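Histidinol-phosphatase (Bordetella pertussis, PDB 3FVV) probably removes the phosphate from L-histidinol phosphate to give histidinol, the direct precursor of histidine, as a metal-dependent hydrolase of the HAD-like superfamily. Local coordinates at residues Arg4-Phe9 with Gln166-Met171; Pro17-Tyr22 with Thr115-Phe120; Ala25-Arg30 with Arg86-Pro91; Asp186-Val191 with Arg210-Ala215. All coordinates share one frame; numbering follows the deposited sequence.

Contact 1. Residues Arg4-Phe9 with Gln166-Met171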
loop_
_atom_site.group_PDB
_atom_site.type_symbol
_atom_site.label_atom_id
_atom_site.label_comp_id
_atom_site.label_asym_id
_atom_site.label_seq_id
_atom_site.Cartn_x
_atom_site.Cartn_y
_atom_site.Cartn_z
ATOM N N ARG A 4 6.110 -21.384 12.202
ATOM C CA ARG A 4 6.202 -20.224 11.321
ATOM C C ARG A 4 5.350 -19.001 11.767
ATOM O O ARG A 4 4.322 -19.141 12.414
ATOM C CB ARG A 4 5.867 -20.618 9.894
ATOM C CG ARG A 4 6.493 -19.645 8.929
ATOM C CD ARG A 4 6.257 -20.016 7.499
ATOM N NE ARG A 4 7.189 -19.249 6.665
ATOM C CZ ARG A 4 7.211 -19.262 5.328
ATOM N NH1 ARG A 4 6.325 -20.013 4.645
ATOM N NH2 ARG A 4 8.119 -18.520 4.678
ATOM N N ARG A 5 5.812 -17.799 11.458
ATOM C CA ARG A 5 5.021 -16.601 11.723
ATOM C C ARG A 5 4.675 -15.908 10.407
ATOM O O ARG A 5 5.320 -16.137 9.382
ATOM C CB ARG A 5 5.744 -15.691 12.694
ATOM C CG ARG A 5 6.267 -16.545 13.927
ATOM C CD ARG A 5 7.149 -15.783 14.827
ATOM N NE ARG A 5 8.090 -14.979 14.044
ATOM C CZ ARG A 5 8.893 -14.072 14.586
ATOM N NH1 ARG A 5 8.903 -13.918 15.920
ATOM N NH2 ARG A 5 9.713 -13.353 13.828
ATOM N N LEU A 6 3.625 -15.108 10.439
ATOM C CA LEU A 6 3.220 -14.308 9.276
ATOM C C LEU A 6 3.582 -12.857 9.597
ATOM O O LEU A 6 3.333 -12.367 10.728
ATOM C CB LEU A 6 1.733 -14.419 9.070
ATOM C CG LEU A 6 1.102 -13.724 7.875
ATOM C CD1 LEU A 6 1.590 -14.337 6.614
ATOM C CD2 LEU A 6 -0.431 -13.822 8.092
ATOM N N ALA A 7 4.139 -12.168 8.604
ATOM C CA ALA A 7 4.422 -10.772 8.771
ATOM C C ALA A 7 3.862 -9.939 7.633
ATOM O O ALA A 7 4.308 -10.044 6.475
ATOM C CB ALA A 7 6.012 -10.576 8.889
ATOM N N LEU A 8 2.943 -9.052 7.971
ATOM C CA LEU A 8 2.280 -8.193 7.025
ATOM C C LEU A 8 2.731 -6.749 7.270
ATOM O O LEU A 8 2.767 -6.262 8.418
ATOM C CB LEU A 8 0.755 -8.272 7.211
ATOM C CG LEU A 8 0.202 -9.724 7.150
ATOM C CD1 LEU A 8 -1.336 -9.720 7.464
ATOM C CD2 LEU A 8 0.500 -10.425 5.848
ATOM N N PHE A 9 3.014 -6.068 6.165
ATOM C CA PHE A 9 3.417 -4.686 6.176
ATOM C C PHE A 9 2.514 -3.790 5.363
ATOM O O PHE A 9 2.315 -4.007 4.189
ATOM C CB PHE A 9 4.840 -4.597 5.656
ATOM C CG PHE A 9 5.771 -5.482 6.362
ATOM C CD1 PHE A 9 6.340 -5.085 7.558
ATOM C CD2 PHE A 9 6.053 -6.734 5.860
ATOM C CE1 PHE A 9 7.194 -5.903 8.224
ATOM C CE2 PHE A 9 6.926 -7.578 6.507
ATOM C CZ PHE A 9 7.529 -7.152 7.682
ATOM N N GLN A 166 -8.124 -14.396 1.707
ATOM C CA GLN A 166 -8.196 -15.034 0.384
ATOM C C GLN A 166 -6.827 -15.471 -0.078
ATOM O O GLN A 166 -6.694 -16.565 -0.565
ATOM C CB GLN A 166 -8.860 -14.142 -0.646
ATOM C CG GLN A 166 -10.267 -13.836 -0.281
ATOM C CD GLN A 166 -10.945 -12.847 -1.174
ATOM O OE1 GLN A 166 -10.364 -11.835 -1.600
ATOM N NE2 GLN A 166 -12.246 -13.097 -1.419
ATOM N N TRP A 167 -5.795 -14.631 0.108
ATOM C CA TRP A 167 -4.443 -14.998 -0.303
ATOM C C TRP A 167 -3.882 -16.241 0.435
ATOM O O TRP A 167 -3.337 -17.154 -0.176
ATOM C CB TRP A 167 -3.538 -13.771 -0.169
ATOM C CG TRP A 167 -2.117 -14.041 -0.109
ATOM C CD1 TRP A 167 -1.317 -14.459 -1.118
ATOM C CD2 TRP A 167 -1.293 -13.887 1.029
ATOM N NE1 TRP A 167 -0.013 -14.585 -0.668
ATOM C CE2 TRP A 167 0.022 -14.237 0.650
ATOM C CE3 TRP A 167 -1.534 -13.515 2.344
ATOM C CZ2 TRP A 167 1.081 -14.231 1.534
ATOM C CZ3 TRP A 167 -0.461 -13.487 3.222
ATOM C CH2 TRP A 167 0.822 -13.860 2.809
ATOM N N LEU A 168 -4.033 -16.284 1.739
ATOM C CA LEU A 168 -3.548 -17.417 2.487
ATOM C C LEU A 168 -4.226 -18.710 1.990
ATOM O O LEU A 168 -3.569 -19.745 1.794
ATOM C CB LEU A 168 -3.796 -17.210 3.992
ATOM C CG LEU A 168 -2.922 -16.123 4.617
ATOM C CD1 LEU A 168 -3.452 -15.673 5.976
ATOM C CD2 LEU A 168 -1.426 -16.534 4.698
ATOM N N ALA A 169 -5.531 -18.663 1.763
ATOM C CA ALA A 169 -6.259 -19.879 1.345
ATOM C C ALA A 169 -5.758 -20.344 -0.043
ATOM O O ALA A 169 -5.534 -21.525 -0.286
ATOM C CB ALA A 169 -7.737 -19.599 1.331
ATOM N N GLY A 170 -5.570 -19.402 -0.956
ATOM C CA GLY A 170 -4.858 -19.692 -2.210
ATOM C C GLY A 170 -3.529 -20.464 -2.050
ATOM O O GLY A 170 -3.151 -21.254 -2.889
ATOM N N MET A 171 -2.833 -20.269 -0.948
ATOM C CA MET A 171 -1.591 -21.016 -0.702
ATOM C C MET A 171 -1.876 -22.251 0.150
ATOM O O MET A 171 -0.959 -23.010 0.499
ATOM C CB MET A 171 -0.590 -20.102 -0.015
ATOM C CG MET A 171 -0.056 -18.966 -0.906
ATOM S SD MET A 171 1.094 -17.851 0.037
ATOM C CE MET A 171 2.384 -19.071 0.334
#
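Leu6 and Leu168 mark where the two backbones come nearest, their CA atoms 10.1 Å apart. Strand 5-9 and helix segment 166-170 run closer to antiparallel than parallel, at 139° between their N-to-C directions, and their axes stay 12.9 Å apart even at closest approach. Side chains alone span that gap. Leu6 does most of the work from the strand. Its CD1 sits mainly at the outer rim of the Trp167 indole, near the ring plane and 3.9 Å from CH2, with Leu168 CD2 also near it, while CD2 meets Leu168 CD1 tip to tip at 4.1 Å. This is helix-on-sheet packing in the Rossmann-like core of a HAD-fold hydrolase: strand 5-9 lies in the sheet between strands 110-115 and 180-185, helix 158-170 packs on one of its faces, and helix 95-106 touches Ala7 and Phe9. On the helix, Trp167 holds CG opposite its backbone N (chi1 161°), which brings the six-membered part of the indole toward the strand. The ring slides past Leu6 and Leu8 in the reverse sense. Leu8 leaves the strand pointing across the line to the helix, and of its two methyls CD2 reaches Trp167 CZ3, obliquely, at 4.1 Å. The same indole meets the ring of His133 and touches Leu110, whereas Leu6 also packs on Leu175 and Phe178.

Contact 2. Residues Pro17-Tyr22 with Thr115-Phe120. With SO4 (sulfate ion), chain C.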
loop_
_atom_site.group_PDB
_atom_site.type_symbol
_atom_site.label_atom_id
_atom_site.label_comp_id
_atom_site.label_asym_id
_atom_site.label_seq_id
_atom_site.Cartn_x
_atom_site.Cartn_y
_atom_site.Cartn_z
ATOM N N PRO A 17 8.376 7.032 3.874
ATOM C CA PRO A 17 8.003 8.273 4.525
ATOM C C PRO A 17 7.187 9.137 3.574
ATOM O O PRO A 17 7.304 10.307 3.598
ATOM C CB PRO A 17 9.359 8.926 4.835
ATOM C CG PRO A 17 10.279 8.406 3.790
ATOM C CD PRO A 17 9.796 7.025 3.473
ATOM N N LEU A 18 6.334 8.540 2.762
ATOM C CA LEU A 18 5.525 9.292 1.853
ATOM C C LEU A 18 4.315 8.418 1.471
ATOM O O LEU A 18 4.221 7.228 1.837
ATOM C CB LEU A 18 6.374 9.704 0.640
ATOM C CG LEU A 18 7.212 8.606 -0.087
ATOM C CD1 LEU A 18 6.330 7.788 -1.000
ATOM C CD2 LEU A 18 8.450 9.151 -0.843
ATOM N N ASP A 19 3.383 9.026 0.761
ATOM C CA ASP A 19 2.253 8.318 0.178
ATOM C C ASP A 19 2.547 8.079 -1.294
ATOM O O ASP A 19 2.500 8.996 -2.147
ATOM C CB ASP A 19 0.946 9.144 0.320
ATOM C CG ASP A 19 -0.217 8.501 -0.420
ATOM O OD1 ASP A 19 -0.163 7.309 -0.736
ATOM O OD2 ASP A 19 -1.190 9.193 -0.686
ATOM N N SER A 20 2.786 6.826 -1.607
ATOM C CA SER A 20 3.202 6.453 -2.930
ATOM C C SER A 20 2.058 6.718 -3.968
ATOM O O SER A 20 2.310 7.005 -5.118
ATOM C CB SER A 20 3.728 5.012 -2.936
ATOM O OG SER A 20 2.705 4.019 -2.837
ATOM N N ASP A 21 0.815 6.712 -3.527
ATOM C CA ASP A 21 -0.348 6.872 -4.437
ATOM C C ASP A 21 -0.307 8.328 -4.951
ATOM O O ASP A 21 -0.183 8.576 -6.138
ATOM C CB ASP A 21 -1.620 6.564 -3.637
ATOM C CG ASP A 21 -2.760 6.008 -4.470
ATOM O OD1 ASP A 21 -2.576 5.573 -5.622
ATOM O OD2 ASP A 21 -3.902 6.032 -3.926
ATOM N N TYR A 22 -0.347 9.275 -4.020
ATOM C CA TYR A 22 -0.279 10.713 -4.314
ATOM C C TYR A 22 1.022 11.091 -5.045
ATOM O O TYR A 22 0.987 11.782 -6.065
ATOM C CB TYR A 22 -0.440 11.536 -3.046
ATOM C CG TYR A 22 -0.408 13.011 -3.403
ATOM C CD1 TYR A 22 -1.535 13.640 -3.942
ATOM C CD2 TYR A 22 0.778 13.729 -3.337
ATOM C CE1 TYR A 22 -1.502 14.994 -4.353
ATOM C CE2 TYR A 22 0.836 15.071 -3.724
ATOM C CZ TYR A 22 -0.305 15.706 -4.239
ATOM O OH TYR A 22 -0.232 17.026 -4.649
ATOM N N THR A 115 -1.411 -3.198 0.883
ATOM C CA THR A 115 -1.510 -1.783 0.591
ATOM C C THR A 115 -2.678 -1.432 -0.336
ATOM O O THR A 115 -2.961 -2.149 -1.286
ATOM C CB THR A 115 -0.158 -1.298 -0.049
ATOM O OG1 THR A 115 -0.266 0.068 -0.444
ATOM C CG2 THR A 115 0.195 -2.145 -1.259
ATOM N N ALA A 116 -3.323 -0.289 -0.063
ATOM C CA ALA A 116 -4.403 0.231 -0.901
ATOM C C ALA A 116 -3.837 0.796 -2.179
ATOM O O ALA A 116 -4.568 0.942 -3.139
ATOM C CB ALA A 116 -5.206 1.318 -0.200
ATOM N N THR A 117 -2.557 1.152 -2.207
ATOM C CA THR A 117 -2.013 1.732 -3.441
ATOM C C THR A 117 -1.924 0.594 -4.489
ATOM O O THR A 117 -1.487 -0.490 -4.197
ATOM C CB THR A 117 -0.723 2.505 -3.188
ATOM O OG1 THR A 117 -1.009 3.660 -2.372
ATOM C CG2 THR A 117 -0.063 3.008 -4.514
ATOM N N ASN A 118 -2.388 0.864 -5.700
ATOM C CA ASN A 118 -2.587 -0.191 -6.698
ATOM C C ASN A 118 -1.325 -0.987 -7.049
ATOM O O ASN A 118 -0.181 -0.441 -7.014
ATOM C CB ASN A 118 -3.307 0.371 -7.938
ATOM C CG ASN A 118 -2.406 1.157 -8.872
ATOM O OD1 ASN A 118 -1.649 0.552 -9.631
ATOM N ND2 ASN A 118 -2.567 2.491 -8.911
ATOM N N SER A 119 -1.544 -2.281 -7.351
ATOM C CA SER A 119 -0.475 -3.214 -7.618
ATOM C C SER A 119 0.461 -2.853 -8.811
ATOM O O SER A 119 1.620 -3.202 -8.788
ATOM C CB SER A 119 -0.996 -4.656 -7.755
ATOM O OG SER A 119 -1.897 -4.747 -8.841
ATOM N N PHE A 120 0.005 -2.092 -9.805
ATOM C CA PHE A 120 0.923 -1.594 -10.795
ATOM C C PHE A 120 1.984 -0.672 -10.158
ATOM O O PHE A 120 3.171 -0.765 -10.440
ATOM C CB PHE A 120 0.228 -0.834 -11.954
ATOM C CG PHE A 120 1.220 -0.250 -12.910
ATOM C CD1 PHE A 120 1.857 -1.054 -13.837
ATOM C CD2 PHE A 120 1.636 1.057 -12.788
ATOM C CE1 PHE A 120 2.844 -0.533 -14.688
ATOM C CE2 PHE A 120 2.636 1.561 -13.630
ATOM C CZ PHE A 120 3.212 0.760 -14.559
HETATM S S SO4 C . -1.532 2.055 2.234
HETATM O O1 SO4 C . -0.182 1.389 2.095
HETATM O O2 SO4 C . -2.687 1.077 2.252
HETATM O O3 SO4 C . -1.413 2.912 3.404
HETATM O O4 SO4 C . -1.802 2.933 1.085
HETATM O O HOH W 1 -3.836 3.311 -6.397
#
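Thr117 meets Ser20 and Asp21 where helix 20-30 begins, and its side chain can be followed outward from CB, 3.8 Å from Ser20 OG. One branch, OG1, sits beside its own backbone N (chi1 -66°) and comes within 3.2 Å of Asp21 CB; its polar partner is Asp12, whose carboxylate also bonds Ser20 OG. The other branch, CG2, fills the notch between Ser20 OG, 3.4 Å off, and Asp21 OD1. Near by, a water joins the segments: it donates to Asp21 OD1 at 2.7 Å and accepts from N and ND2 of Asn118. Asp19 caps helix 20-30, its OD1 taking Asp21 N from well above the carboxylate plane. Thr117 OG1 also faces a sulfate, 3.6 Å from its O4; the ion, probably from the crystallisation liquor, is bound by Thr115 OG1 (2.9 Å) and almost straight on by Ala116 N (2.8 Å, 175°). With Lys160 and the backbone N of Leu11 and Asp12 binding it, it probably occupies the substrate-phosphate site, and Thr115 fits the threonine of HAD motif II. The contact lies at the C-terminal end of strand 110-115, between the starts of helices 20-30 and 119-128, with helix 58-70 touching Asp21 and Asn118.

Contact 3. Residues Ala25-Arg30 with Arg86-Pro91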
loop_
_atom_site.group_PDB
_atom_site.type_symbol
_atom_site.label_atom_id
_atom_site.label_comp_id
_atom_site.label_asym_id
_atom_site.label_seq_id
_atom_site.Cartn_x
_atom_site.Cartn_y
_atom_site.Cartn_z
ATOM N N ALA A 25 0.717 10.154 -8.698
ATOM C CA ALA A 25 -0.144 11.116 -9.394
ATOM C C ALA A 25 0.584 12.407 -9.640
ATOM O O ALA A 25 0.565 13.002 -10.750
ATOM C CB ALA A 25 -1.408 11.404 -8.559
ATOM N N ASP A 26 1.261 12.866 -8.596
ATOM C CA ASP A 26 1.966 14.113 -8.677
ATOM C C ASP A 26 3.147 14.002 -9.625
ATOM O O ASP A 26 3.464 14.952 -10.336
ATOM C CB ASP A 26 2.466 14.543 -7.295
ATOM C CG ASP A 26 3.064 15.922 -7.324
ATOM O OD1 ASP A 26 2.369 16.847 -7.772
ATOM O OD2 ASP A 26 4.223 16.057 -6.947
ATOM N N PHE A 27 3.791 12.839 -9.644
ATOM C CA PHE A 27 4.901 12.589 -10.552
ATOM C C PHE A 27 4.434 12.647 -12.012
ATOM O O PHE A 27 5.075 13.272 -12.864
ATOM C CB PHE A 27 5.557 11.256 -10.226
ATOM C CG PHE A 27 6.446 10.728 -11.317
ATOM C CD1 PHE A 27 7.798 11.032 -11.323
ATOM C CD2 PHE A 27 5.956 9.908 -12.300
ATOM C CE1 PHE A 27 8.610 10.565 -12.278
ATOM C CE2 PHE A 27 6.788 9.446 -13.274
ATOM C CZ PHE A 27 8.109 9.773 -13.264
ATOM N N LEU A 28 3.306 12.017 -12.310
ATOM C CA LEU A 28 2.746 12.076 -13.672
ATOM C C LEU A 28 2.325 13.512 -14.025
ATOM O O LEU A 28 2.608 13.988 -15.148
ATOM C CB LEU A 28 1.574 11.100 -13.845
ATOM C CG LEU A 28 1.879 9.599 -13.708
ATOM C CD1 LEU A 28 0.572 8.841 -13.642
ATOM C CD2 LEU A 28 2.706 9.105 -14.850
ATOM N N ALA A 29 1.723 14.229 -13.076
ATOM C CA ALA A 29 1.330 15.656 -13.298
ATOM C C ALA A 29 2.563 16.530 -13.682
ATOM O O ALA A 29 2.571 17.212 -14.734
ATOM C CB ALA A 29 0.626 16.231 -12.049
ATOM N N ARG A 30 3.551 16.520 -12.781
ATOM C CA ARG A 30 4.824 17.248 -12.887
ATOM C C ARG A 30 5.588 17.007 -14.145
ATOM O O ARG A 30 6.374 17.799 -14.548
ATOM C CB ARG A 30 5.840 16.732 -11.848
ATOM C CG ARG A 30 6.031 17.546 -10.670
ATOM C CD ARG A 30 7.458 17.358 -10.029
ATOM N NE ARG A 30 7.980 15.992 -9.761
ATOM C CZ ARG A 30 7.444 15.095 -8.934
ATOM N NH1 ARG A 30 6.274 15.289 -8.345
ATOM N NH2 ARG A 30 8.074 13.955 -8.723
ATOM N N ARG A 86 13.297 5.427 -9.420
ATOM C CA ARG A 86 14.655 5.988 -9.296
ATOM C C ARG A 86 14.692 7.360 -8.611
ATOM O O ARG A 86 15.636 7.665 -7.871
ATOM C CB ARG A 86 15.246 6.081 -10.718
ATOM C CG ARG A 86 16.458 6.879 -10.900
ATOM C CD ARG A 86 16.934 7.003 -12.447
ATOM N NE ARG A 86 16.752 5.699 -13.062
ATOM C CZ ARG A 86 15.844 5.375 -13.999
ATOM N NH1 ARG A 86 15.078 6.273 -14.619
ATOM N NH2 ARG A 86 15.758 4.124 -14.372
ATOM N N ASP A 87 13.698 8.206 -8.877
ATOM C CA ASP A 87 13.755 9.648 -8.510
ATOM C C ASP A 87 12.914 9.933 -7.263
ATOM O O ASP A 87 13.169 10.882 -6.553
ATOM C CB ASP A 87 13.228 10.558 -9.646
ATOM C CG ASP A 87 14.139 10.561 -10.852
ATOM O OD1 ASP A 87 15.232 9.997 -10.702
ATOM O OD2 ASP A 87 13.788 11.118 -11.917
ATOM N N VAL A 88 11.892 9.130 -7.010
ATOM C CA VAL A 88 11.036 9.357 -5.849
ATOM C C VAL A 88 11.110 8.233 -4.808
ATOM O O VAL A 88 11.378 8.458 -3.651
ATOM C CB VAL A 88 9.568 9.551 -6.306
ATOM C CG1 VAL A 88 8.641 9.848 -5.058
ATOM C CG2 VAL A 88 9.481 10.650 -7.316
ATOM N N ILE A 89 10.857 7.000 -5.199
ATOM C CA ILE A 89 10.712 5.975 -4.191
ATOM C C ILE A 89 12.071 5.603 -3.597
ATOM O O ILE A 89 12.259 5.684 -2.363
ATOM C CB ILE A 89 9.961 4.733 -4.718
ATOM C CG1 ILE A 89 8.523 5.127 -5.159
ATOM C CG2 ILE A 89 9.904 3.643 -3.651
ATOM C CD1 ILE A 89 7.578 5.645 -4.041
ATOM N N ARG A 90 13.004 5.182 -4.443
ATOM C CA ARG A 90 14.283 4.674 -3.942
ATOM C C ARG A 90 14.990 5.574 -2.936
ATOM O O ARG A 90 15.432 5.096 -1.911
ATOM C CB ARG A 90 15.273 4.383 -5.054
ATOM C CG ARG A 90 14.984 3.170 -5.722
ATOM C CD ARG A 90 16.204 2.286 -5.947
ATOM N NE ARG A 90 15.669 0.948 -6.135
ATOM C CZ ARG A 90 15.749 -0.037 -5.242
ATOM N NH1 ARG A 90 15.199 -1.192 -5.531
ATOM N NH2 ARG A 90 16.375 0.102 -4.084
ATOM N N PRO A 91 15.086 6.859 -3.223
ATOM C CA PRO A 91 15.781 7.675 -2.246
ATOM C C PRO A 91 15.014 7.864 -0.942
ATOM O O PRO A 91 15.547 8.477 -0.052
ATOM C CB PRO A 91 15.911 9.037 -2.927
ATOM C CG PRO A 91 15.706 8.766 -4.404
ATOM C CD PRO A 91 14.736 7.613 -4.444
#
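Val88 of helix 74-89 packs against Phe27 and Arg30 of helix 20-30, two members of the helical cap that this HAD-fold chain inserts between strand 5-9 and strand 110-115, the place of a C1 cap. The closest pair of backbone positions, Phe27 and Val88, stand 8.4 Å apart from CA to CA. The apolar part of the contact is small. Val88 sits in a wider, pi-type turn of helix 74-89 and sends one methyl across: CG2, which lies beside its backbone N, comes obliquely to Phe27 CD1 at 4.4 Å. The Phe27 ring also meets that of Phe84, earlier on helix 74-89, with the planes about 55° apart. The Arg30 chain supplies a mixed contact. It crosses Val88 at a slant and lays the edge of its guanidinium against the same methyl, NH2 being 3.9 Å from CG2. Charge pairing does not cross to helix 74-89. Arg30 bends at chi3 (-50°), which folds the guanidinium back along its own helix, and NH1 forms a salt bridge with Asp26 OD2, one turn earlier. That bridge probably helps fix the guanidinium of this solvent-exposed arginine beside Val88. Asp26 has a second cation: its OD1 pairs with Arg41 of helix 37-53. The guanidinium is also covered on one face by the backbone of its own helix, where Phe27 CA lies 3.5 Å above the plane, offset toward the rim.

Contact 4. Residues Asp186-Val191 with Arg210-Ala215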
loop_
_atom_site.group_PDB
_atom_site.type_symbol
_atom_site.label_atom_id
_atom_site.label_comp_id
_atom_site.label_asym_id
_atom_site.label_seq_id
_atom_site.Cartn_x
_atom_site.Cartn_y
_atom_site.Cartn_z
ATOM N N ASP A 186 0.187 2.533 10.100
ATOM C CA ASP A 186 0.256 3.900 10.656
ATOM C C ASP A 186 -1.100 4.519 10.905
ATOM O O ASP A 186 -1.158 5.541 11.584
ATOM C CB ASP A 186 0.928 4.841 9.687
ATOM C CG ASP A 186 0.127 5.013 8.409
ATOM O OD1 ASP A 186 -0.233 3.985 7.862
ATOM O OD2 ASP A 186 -0.202 6.139 7.996
ATOM N N SER A 187 -2.153 3.904 10.372
ATOM C CA SER A 187 -3.437 4.567 10.144
ATOM C C SER A 187 -4.620 3.893 10.803
ATOM O O SER A 187 -4.712 2.653 10.842
ATOM C CB SER A 187 -3.721 4.561 8.651
ATOM O OG SER A 187 -5.012 5.063 8.375
ATOM N N VAL A 188 -5.584 4.710 11.241
ATOM C CA VAL A 188 -6.796 4.190 11.838
ATOM C C VAL A 188 -7.600 3.438 10.801
ATOM O O VAL A 188 -8.386 2.576 11.171
ATOM C CB VAL A 188 -7.655 5.290 12.535
ATOM C CG1 VAL A 188 -8.949 4.712 13.059
ATOM C CG2 VAL A 188 -6.881 5.913 13.710
ATOM N N ASN A 189 -7.369 3.719 9.507
ATOM C CA ASN A 189 -7.968 2.932 8.424
ATOM C C ASN A 189 -7.675 1.454 8.541
ATOM O O ASN A 189 -8.452 0.634 8.095
ATOM C CB ASN A 189 -7.471 3.378 7.052
ATOM C CG ASN A 189 -8.142 4.672 6.535
ATOM O OD1 ASN A 189 -7.544 5.424 5.746
ATOM N ND2 ASN A 189 -9.363 4.882 6.897
ATOM N N ASP A 190 -6.528 1.114 9.102
ATOM C CA ASP A 190 -6.103 -0.292 9.217
ATOM C C ASP A 190 -6.370 -0.998 10.562
ATOM O O ASP A 190 -5.878 -2.130 10.810
ATOM C CB ASP A 190 -4.628 -0.405 8.873
ATOM C CG ASP A 190 -4.392 -0.500 7.366
ATOM O OD1 ASP A 190 -5.363 -0.894 6.681
ATOM O OD2 ASP A 190 -3.264 -0.178 6.890
ATOM N N VAL A 191 -7.191 -0.403 11.408
ATOM C CA VAL A 191 -7.614 -1.084 12.641
ATOM C C VAL A 191 -8.219 -2.473 12.303
ATOM O O VAL A 191 -7.984 -3.443 12.998
ATOM C CB VAL A 191 -8.594 -0.171 13.449
ATOM C CG1 VAL A 191 -9.393 -0.975 14.631
ATOM C CG2 VAL A 191 -7.849 1.121 13.949
ATOM N N ARG A 210 -2.051 6.259 17.460
ATOM C CA ARG A 210 -1.147 6.242 18.619
ATOM C C ARG A 210 -1.963 6.101 19.906
ATOM O O ARG A 210 -1.598 5.352 20.796
ATOM C CB ARG A 210 -0.278 7.490 18.684
ATOM C CG ARG A 210 0.837 7.398 19.742
ATOM C CD ARG A 210 1.719 8.643 19.716
ATOM N NE ARG A 210 2.320 8.902 18.414
ATOM C CZ ARG A 210 3.478 8.385 17.973
ATOM N NH1 ARG A 210 4.184 7.546 18.715
ATOM N NH2 ARG A 210 3.917 8.670 16.734
ATOM N N GLU A 211 -3.093 6.806 19.970
ATOM C CA GLU A 211 -3.989 6.740 21.136
ATOM C C GLU A 211 -4.554 5.332 21.328
ATOM O O GLU A 211 -4.518 4.775 22.422
ATOM C CB GLU A 211 -5.118 7.723 20.890
ATOM C CG GLU A 211 -6.287 7.653 21.844
ATOM C CD GLU A 211 -7.100 8.957 21.848
ATOM O OE1 GLU A 211 -6.978 9.765 20.884
ATOM O OE2 GLU A 211 -7.848 9.180 22.829
ATOM N N ILE A 212 -5.027 4.744 20.239
ATOM C CA ILE A 212 -5.525 3.377 20.258
ATOM C C ILE A 212 -4.445 2.370 20.643
ATOM O O ILE A 212 -4.721 1.458 21.437
ATOM C CB ILE A 212 -6.088 2.988 18.876
ATOM C CG1 ILE A 212 -7.384 3.769 18.634
ATOM C CG2 ILE A 212 -6.290 1.464 18.788
ATOM C CD1 ILE A 212 -7.733 3.910 17.195
ATOM N N ALA A 213 -3.227 2.543 20.101
ATOM C CA ALA A 213 -2.089 1.685 20.450
ATOM C C ALA A 213 -1.796 1.740 21.944
ATOM O O ALA A 213 -1.633 0.699 22.595
ATOM C CB ALA A 213 -0.873 2.085 19.714
ATOM N N GLN A 214 -1.690 2.946 22.488
ATOM C CA GLN A 214 -1.369 3.078 23.889
ATOM C C GLN A 214 -2.503 2.473 24.689
ATOM O O GLN A 214 -2.260 1.646 25.555
ATOM C CB GLN A 214 -1.102 4.515 24.270
ATOM C CG GLN A 214 0.173 4.972 23.666
ATOM C CD GLN A 214 0.382 6.475 23.754
ATOM O OE1 GLN A 214 -0.521 7.213 24.129
ATOM N NE2 GLN A 214 1.593 6.936 23.393
ATOM N N ALA A 215 -3.739 2.777 24.327
ATOM C CA ALA A 215 -4.844 2.242 25.111
ATOM C C ALA A 215 -4.659 0.755 25.193
ATOM O O ALA A 215 -4.688 0.218 26.271
ATOM C CB ALA A 215 -6.205 2.582 24.520
#
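Val188 and Ile212 meet because of how each branches: with CG1 anti to the backbone N (chi1 176°), Val188 places CG2 beside that N, and Ile212 extends from CG1, beside its backbone N (chi1 -70°), to a CD1 that points at the loop. The loop is the turn that follows strand 180-185 in the Rossmann-like HAD core, and helix 207-216 packs against it. The two side chains cross at about a right angle, with Val188 CG2 4.1 Å from Ile212 CD1. Val191, at the start of helix 191-196, offers its own CG2 to the same methyl from 4.3 Å, so the isoleucine tip is shared by both valines in a small apolar patch near the surface. The loop is also held by its own bonds. Ser187 OG accepts from Asn189 N in an ST turn, and Val188 and Asn189 form a short 3-10 turn. Away from the isoleucine, Asp186 and Asp190 come close to Asp10, as the acidic residues of the first and fourth HAD motifs do round the metal site, and Asp190 pairs with Lys160. Two backbone bonds close the turn: Asp190 N to Ser187 O at 2.9 Å, and Val191 N to Val188 O at 3.2 Å.

In the fold
Strand 5-9 opens the widest loop, which contact 1 closes only at helix 158-170. Within that span the chain enters helix 20-30, and contact 2 joins its start to the turn after strand 110-115. Contact 3 lies deeper still, linking the far end of helix 20-30 to residues 86-91. Thus contact 3 nests in contact 2, and contact 2 in contact 1. Contacts 2 and 3 touch directly, through Leu18 and Ser20 against Ile89, and so connect the cap to the sulfate site. Contact 4 follows in series, a short closure near the C terminus that holds helix 207-216 to the loop after strand 180-185.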